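Local coordinates for hydrolase, haloacid dehalogenase-like family (Porphyromonas gingivalis, PDB 2I6X), which is a predicted hydrolase of the haloacid dehalogenase-like superfamily whose substrate and reaction remain to be established, at residues D99-R102 with P103-L107; E197-I200 with P201-R205. One frame throughout, in Å; residues are numbered along the deposited sequence.

Contact 1 (D99-R102 with P103-L107)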
ATOM      1  N   ASP A  99      -6.715  13.984  -6.232  1.00 64.70           N
ATOM      2  CA  ASP A  99      -6.106  15.222  -6.657  1.00 65.28           C
ATOM      3  C   ASP A  99      -7.008  16.433  -6.397  1.00 64.76           C
ATOM      4  O   ASP A  99      -6.508  17.529  -6.106  1.00 64.71           O
ATOM      5  CB  ASP A  99      -5.729  15.156  -8.130  1.00 66.33           C
ATOM      6  CG  ASP A  99      -4.811  16.293  -8.531  1.00 69.50           C
ATOM      7  OD1 ASP A  99      -5.164  17.038  -9.473  1.00 71.53           O
ATOM      8  OD2 ASP A  99      -3.751  16.460  -7.868  1.00 73.65           O
ATOM      9  N   SER A 100      -8.326  16.229  -6.503  1.00 63.78           N
ATOM     10  CA  SER A 100      -9.305  17.271  -6.208  1.00 62.85           C
ATOM     11  C   SER A 100      -9.395  17.582  -4.720  1.00 62.85           C
ATOM     12  O   SER A 100      -9.862  18.648  -4.339  1.00 62.67           O
ATOM     13  CB  SER A 100     -10.690  16.903  -6.755  1.00 62.64           C
ATOM     14  OG  SER A 100     -11.299  15.877  -6.005  1.00 61.92           O
ATOM     15  N   LEU A 101      -8.945  16.652  -3.880  1.00 62.95           N
ATOM     16  CA  LEU A 101      -9.057  16.813  -2.450  1.00 62.86           C
ATOM     17  C   LEU A 101      -7.950  17.671  -1.866  1.00 63.51           C
ATOM     18  O   LEU A 101      -8.068  18.134  -0.747  1.00 62.72           O
ATOM     19  CB  LEU A 101      -9.062  15.451  -1.770  1.00 62.96           C
ATOM     20  CG  LEU A 101     -10.300  14.582  -1.961  1.00 61.93           C
ATOM     21  CD1 LEU A 101     -10.116  13.303  -1.181  1.00 61.35           C
ATOM     22  CD2 LEU A 101     -11.534  15.304  -1.497  1.00 59.70           C
ATOM     23  N   ARG A 102      -6.875  17.893  -2.621  1.00 64.90           N
ATOM     24  CA  ARG A 102      -5.647  18.454  -2.025  1.00 66.20           C
ATOM     25  C   ARG A 102      -5.756  19.866  -1.470  1.00 66.21           C
ATOM     26  O   ARG A 102      -5.143  20.170  -0.439  1.00 67.37           O
ATOM     27  CB  ARG A 102      -4.430  18.362  -2.951  1.00 66.74           C
ATOM     28  CG  ARG A 102      -3.104  18.671  -2.205  1.00 69.21           C
ATOM     29  CD  ARG A 102      -2.423  17.430  -1.597  1.00 70.64           C
ATOM     30  NE  ARG A 102      -1.303  17.028  -2.446  1.00 73.46           N
ATOM     31  CZ  ARG A 102      -0.024  17.083  -2.091  1.00 74.65           C
ATOM     32  NH1 ARG A 102       0.315  17.481  -0.872  1.00 75.50           N
ATOM     33  NH2 ARG A 102       0.923  16.710  -2.944  1.00 75.83           N
ATOM     34  N   PRO A 103      -6.499  20.747  -2.137  1.00 65.90           N
ATOM     35  CA  PRO A 103      -6.550  22.051  -1.510  1.00 65.38           C
ATOM     36  C   PRO A 103      -7.346  22.096  -0.198  1.00 64.91           C
ATOM     37  O   PRO A 103      -7.156  23.020   0.582  1.00 65.07           O
ATOM     38  CB  PRO A 103      -7.219  22.928  -2.578  1.00 65.71           C
ATOM     39  CG  PRO A 103      -7.149  22.137  -3.848  1.00 66.32           C
ATOM     40  CD  PRO A 103      -7.233  20.718  -3.411  1.00 65.94           C
ATOM     41  N   ASP A 104      -8.223  21.126   0.044  1.00 63.95           N
ATOM     42  CA  ASP A 104      -9.126  21.196   1.195  1.00 63.15           C
ATOM     43  C   ASP A 104      -8.697  20.311   2.363  1.00 62.10           C
ATOM     44  O   ASP A 104      -9.205  20.440   3.458  1.00 61.88           O
ATOM     45  CB  ASP A 104     -10.559  20.838   0.780  1.00 63.53           C
ATOM     46  CG  ASP A 104     -11.191  21.871  -0.171  1.00 64.85           C
ATOM     47  OD1 ASP A 104     -12.075  22.619   0.269  1.00 66.74           O
ATOM     48  OD2 ASP A 104     -10.830  21.930  -1.367  1.00 67.11           O
ATOM     49  N   TYR A 105      -7.780  19.395   2.109  1.00 61.36           N
ATOM     50  CA  TYR A 105      -7.399  18.375   3.080  1.00 60.75           C
ATOM     51  C   TYR A 105      -5.916  18.151   2.979  1.00 60.46           C
ATOM     52  O   TYR A 105      -5.300  18.376   1.913  1.00 60.18           O
ATOM     53  CB  TYR A 105      -8.116  17.027   2.812  1.00 60.42           C
ATOM     54  CG  TYR A 105      -9.607  17.129   2.941  1.00 60.53           C
ATOM     55  CD1 TYR A 105     -10.221  17.054   4.196  1.00 58.99           C
ATOM     56  CD2 TYR A 105     -10.412  17.326   1.807  1.00 61.53           C
ATOM     57  CE1 TYR A 105     -11.589  17.178   4.329  1.00 60.23           C
ATOM     58  CE2 TYR A 105     -11.803  17.463   1.922  1.00 62.39           C
ATOM     59  CZ  TYR A 105     -12.388  17.398   3.197  1.00 62.07           C
ATOM     60  OH  TYR A 105     -13.765  17.534   3.334  1.00 60.53           O
ATOM     61  N   ARG A 106      -5.363  17.685   4.089  1.00 59.68           N
ATOM     62  CA  ARG A 106      -4.059  17.097   4.094  1.00 59.61           C
ATOM     63  C   ARG A 106      -4.214  15.604   3.775  1.00 59.26           C
ATOM     64  O   ARG A 106      -5.042  14.918   4.380  1.00 59.05           O
ATOM     65  CB  ARG A 106      -3.413  17.335   5.446  1.00 60.08           C
ATOM     66  CG  ARG A 106      -3.062  18.786   5.659  1.00 62.02           C
ATOM     67  CD  ARG A 106      -2.337  18.978   6.966  1.00 67.54           C
ATOM     68  NE  ARG A 106      -0.956  18.496   6.934  1.00 70.29           N
ATOM     69  CZ  ARG A 106      -0.322  17.988   7.990  1.00 72.51           C
ATOM     70  NH1 ARG A 106      -0.951  17.863   9.161  1.00 71.89           N
ATOM     71  NH2 ARG A 106       0.937  17.577   7.870  1.00 73.02           N
ATOM     72  N   LEU A 107      -3.437  15.123   2.806  1.00 58.83           N
ATOM     73  CA  LEU A 107      -3.588  13.795   2.246  1.00 58.98           C
ATOM     74  C   LEU A 107      -2.329  13.003   2.459  1.00 59.65           C
ATOM     75  O   LEU A 107      -1.228  13.497   2.236  1.00 59.95           O
ATOM     76  CB  LEU A 107      -3.868  13.882   0.742  1.00 59.49           C
ATOM     77  CG  LEU A 107      -5.108  14.681   0.354  1.00 59.81           C
ATOM     78  CD1 LEU A 107      -5.247  14.743  -1.147  1.00 61.59           C
ATOM     79  CD2 LEU A 107      -6.379  14.116   1.020  1.00 59.95           C
TER

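Contact 2 (E197-I200 with P201-R205)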
ATOM      1  N   GLU A 197     -13.666  -1.839  -5.115  1.00 72.07           N
ATOM      2  CA  GLU A 197     -14.899  -1.065  -4.935  1.00 72.07           C
ATOM      3  C   GLU A 197     -14.723   0.391  -5.416  1.00 70.33           C
ATOM      4  O   GLU A 197     -13.681   0.996  -5.153  1.00 70.59           O
ATOM      5  CB  GLU A 197     -15.263  -1.073  -3.453  1.00 71.86           C
ATOM      6  CG  GLU A 197     -16.670  -0.561  -3.116  1.00 73.91           C
ATOM      7  CD  GLU A 197     -16.868  -0.442  -1.600  1.00 75.17           C
ATOM      8  OE1 GLU A 197     -17.593   0.486  -1.146  1.00 79.63           O
ATOM      9  OE2 GLU A 197     -16.273  -1.262  -0.856  1.00 79.39           O
ATOM     10  N   ASN A 198     -15.725   0.961  -6.089  1.00 68.24           N
ATOM     11  CA  ASN A 198     -15.726   2.414  -6.306  1.00 66.40           C
ATOM     12  C   ASN A 198     -16.240   3.155  -5.099  1.00 65.21           C
ATOM     13  O   ASN A 198     -17.454   3.309  -4.932  1.00 65.45           O
ATOM     14  CB  ASN A 198     -16.533   2.905  -7.521  1.00 65.58           C
ATOM     15  CG  ASN A 198     -16.404   4.447  -7.694  1.00 65.48           C
ATOM     16  OD1 ASN A 198     -15.432   5.051  -7.188  1.00 63.52           O
ATOM     17  ND2 ASN A 198     -17.364   5.079  -8.378  1.00 61.31           N
ATOM     18  N   TRP A 199     -15.319   3.656  -4.292  1.00 63.74           N
ATOM     19  CA  TRP A 199     -15.687   4.261  -3.019  1.00 62.97           C
ATOM     20  C   TRP A 199     -15.824   5.774  -3.071  1.00 62.93           C
ATOM     21  O   TRP A 199     -16.064   6.388  -2.043  1.00 63.10           O
ATOM     22  CB  TRP A 199     -14.682   3.886  -1.932  1.00 62.07           C
ATOM     23  CG  TRP A 199     -13.221   4.003  -2.337  1.00 59.98           C
ATOM     24  CD1 TRP A 199     -12.355   2.964  -2.531  1.00 59.72           C
ATOM     25  CD2 TRP A 199     -12.471   5.204  -2.576  1.00 57.51           C
ATOM     26  NE1 TRP A 199     -11.117   3.434  -2.881  1.00 60.44           N
ATOM     27  CE2 TRP A 199     -11.148   4.806  -2.901  1.00 61.12           C
ATOM     28  CE3 TRP A 199     -12.781   6.571  -2.559  1.00 55.95           C
ATOM     29  CZ2 TRP A 199     -10.124   5.745  -3.212  1.00 60.56           C
ATOM     30  CZ3 TRP A 199     -11.781   7.497  -2.865  1.00 58.63           C
ATOM     31  CH2 TRP A 199     -10.466   7.078  -3.201  1.00 59.21           C
ATOM     32  N   ILE A 200     -15.626   6.367  -4.246  1.00 62.66           N
ATOM     33  CA  ILE A 200     -15.681   7.811  -4.379  1.00 62.87           C
ATOM     34  C   ILE A 200     -16.991   8.366  -3.830  1.00 63.42           C
ATOM     35  O   ILE A 200     -16.941   9.244  -2.974  1.00 63.24           O
ATOM     36  CB  ILE A 200     -15.408   8.315  -5.820  1.00 62.93           C
ATOM     37  CG1 ILE A 200     -13.940   8.079  -6.190  1.00 63.45           C
ATOM     38  CG2 ILE A 200     -15.754   9.792  -5.948  1.00 61.15           C
ATOM     39  CD1 ILE A 200     -13.678   8.168  -7.699  1.00 61.71           C
ATOM     40  N   PRO A 201     -18.164   7.868  -4.308  1.00 63.98           N
ATOM     41  CA  PRO A 201     -19.416   8.414  -3.727  1.00 63.99           C
ATOM     42  C   PRO A 201     -19.525   8.335  -2.187  1.00 64.36           C
ATOM     43  O   PRO A 201     -19.900   9.324  -1.549  1.00 63.96           O
ATOM     44  CB  PRO A 201     -20.519   7.605  -4.436  1.00 64.16           C
ATOM     45  CG  PRO A 201     -19.897   7.212  -5.770  1.00 63.24           C
ATOM     46  CD  PRO A 201     -18.452   6.890  -5.385  1.00 64.00           C
ATOM     47  N   ALA A 202     -19.161   7.192  -1.600  1.00 64.87           N
ATOM     48  CA  ALA A 202     -19.247   6.995  -0.142  1.00 65.33           C
ATOM     49  C   ALA A 202     -18.295   7.899   0.646  1.00 65.64           C
ATOM     50  O   ALA A 202     -18.653   8.431   1.704  1.00 65.78           O
ATOM     51  CB  ALA A 202     -18.996   5.530   0.232  1.00 65.36           C
ATOM     52  N   ILE A 203     -17.071   8.043   0.145  1.00 65.54           N
ATOM     53  CA  ILE A 203     -16.098   8.935   0.775  1.00 64.85           C
ATOM     54  C   ILE A 203     -16.531  10.426   0.631  1.00 65.07           C
ATOM     55  O   ILE A 203     -16.479  11.178   1.609  1.00 65.11           O
ATOM     56  CB  ILE A 203     -14.660   8.651   0.263  1.00 64.23           C
ATOM     57  CG1 ILE A 203     -14.202   7.226   0.626  1.00 63.36           C
ATOM     58  CG2 ILE A 203     -13.652   9.710   0.737  1.00 64.29           C
ATOM     59  CD1 ILE A 203     -14.406   6.777   2.075  1.00 61.19           C
ATOM     60  N   THR A 204     -16.985  10.823  -0.563  1.00 64.94           N
ATOM     61  CA  THR A 204     -17.516  12.176  -0.830  1.00 64.51           C
ATOM     62  C   THR A 204     -18.607  12.528   0.186  1.00 65.64           C
ATOM     63  O   THR A 204     -18.766  13.698   0.566  1.00 65.37           O
ATOM     64  CB  THR A 204     -18.109  12.289  -2.273  1.00 64.47           C
ATOM     65  OG1 THR A 204     -17.195  11.731  -3.223  1.00 62.10           O
ATOM     66  CG2 THR A 204     -18.403  13.739  -2.667  1.00 62.38           C
ATOM     67  N   ARG A 205     -19.347  11.496   0.604  1.00 66.46           N
ATOM     68  CA  ARG A 205     -20.394  11.585   1.622  1.00 67.47           C
ATOM     69  C   ARG A 205     -19.810  11.805   3.004  1.00 67.69           C
ATOM     70  O   ARG A 205     -20.258  12.689   3.727  1.00 67.82           O
ATOM     71  CB  ARG A 205     -21.225  10.301   1.646  1.00 67.86           C
ATOM     72  CG  ARG A 205     -22.681  10.451   1.254  1.00 70.49           C
ATOM     73  CD  ARG A 205     -23.588  10.313   2.485  1.00 75.76           C
ATOM     74  NE  ARG A 205     -24.999  10.039   2.149  1.00 78.93           N
ATOM     75  CZ  ARG A 205     -25.519   8.818   2.001  1.00 80.36           C
ATOM     76  NH1 ARG A 205     -26.802   8.672   1.708  1.00 79.36           N
ATOM     77  NH2 ARG A 205     -24.754   7.736   2.154  1.00 82.30           N
TER
HETATM   78  O   HOH W   1     -19.324   4.762  -2.891  1.00 57.69           O

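Contact 1 (D99-R102 with P103-L107)
L101 and L107 meet where the chain leaves a helix and doubles back into a strand: CB of L101 lies 3.9 Å from CD1 of L107. The same CD1 methyl rests 3.8 Å from CA of R102, and CD of R102 also approaches L107 CD1, at 3.9 Å, the two side chains crossing obliquely. With its CG anti to the carbonyl carbon (chi1 -70°), L101 brings its CD2 to the CD2–CE2 side of the Y105 ring, 4.0 Å from Y105 CD2. The carbonyl of L101 ties these apolar groups to the turn. D104 N donates to L101 O over 3.1 Å, standing well above the carbonyl plane, and Y105 N adds a weak, bent bond to the same oxygen, which also sits at the edge of the tyrosine ring. P103, whose nitrogen carries no hydrogen to give, follows R102 at the bend.

This is the helix-to-strand return of a beta-alpha-beta crossover in the Rossmann-like HAD core, joining helix 92-101 to strand 106-111 of the parallel sheet. Further out, I8 of the neighbouring strand 7-10 touches L101, Y105 and L107, while L207 of helix 200-207 packs on both L101 and Y105. The polar ends face other partners. R102 has CG anti to the backbone N (chi1 -168°) and bends at the next two torsions; its guanidinium forms a salt bridge with D138 and a hydrogen bond to S135 O. D138 also accepts from L107 N, linking the arginine to the strand, and D99 pairs with R131 in a second salt bridge.

Contact 2 (E197-I200 with P201-R205)
W199 and I203 form the tight side of this helix start, with CE3 of the indole 3.5 Å from CG1 of the isoleucine, the two side chains meeting at a slant. The backbone reinforces the pair: I203 N donates to W199 O at 2.9 Å, nearly in line with the carbonyl. One residue on, I200 O accepts from T204 N at 2.9 Å and, from above the carbonyl plane, from T204 OG1, set beside the backbone N by chi1 -47°. The OG1 to I200 O distance, 2.5 Å, is doubtfully short, and OG1 also bonds weakly with Y97 OH. These are the opening turns of helix 200-207, and N198 caps them, its OD1 accepting from I200 N at 3.2 Å with the donor 59° out of the amide plane. Inward, W199 is buried against K94 and Y97 of helix 92-101, its NE1 bonded to V15 O.

The opposite character belongs to N198 and P201, both exposed: here ND2 comes no nearer than 3.7 Å to the proline CD, the side chains crossing at about a right angle. A water bridges this part of the turn, donating to N198 O and accepting from A202 N at 2.8 Å.

In the fold
Contact 1 closes before contact 2 opens along the chain, yet they lie on the same side of the chain's centre, their own centres about 15 Å apart and their nearest atoms about 5 Å apart without touching. Two helices bring them together. Helix 92-101 ends in contact 1, while its earlier residues K94 and Y97 pack against contact 2; helix 200-207 starts in contact 2 and returns L207 to contact 1. Contact 1 feeds a strand within the five-stranded parallel sheet, whereas contact 2 follows strand 189-191, at one edge of that sheet. Together they show how neighbouring helices on a HAD-like core can join a crossover connection to the C-terminal helix.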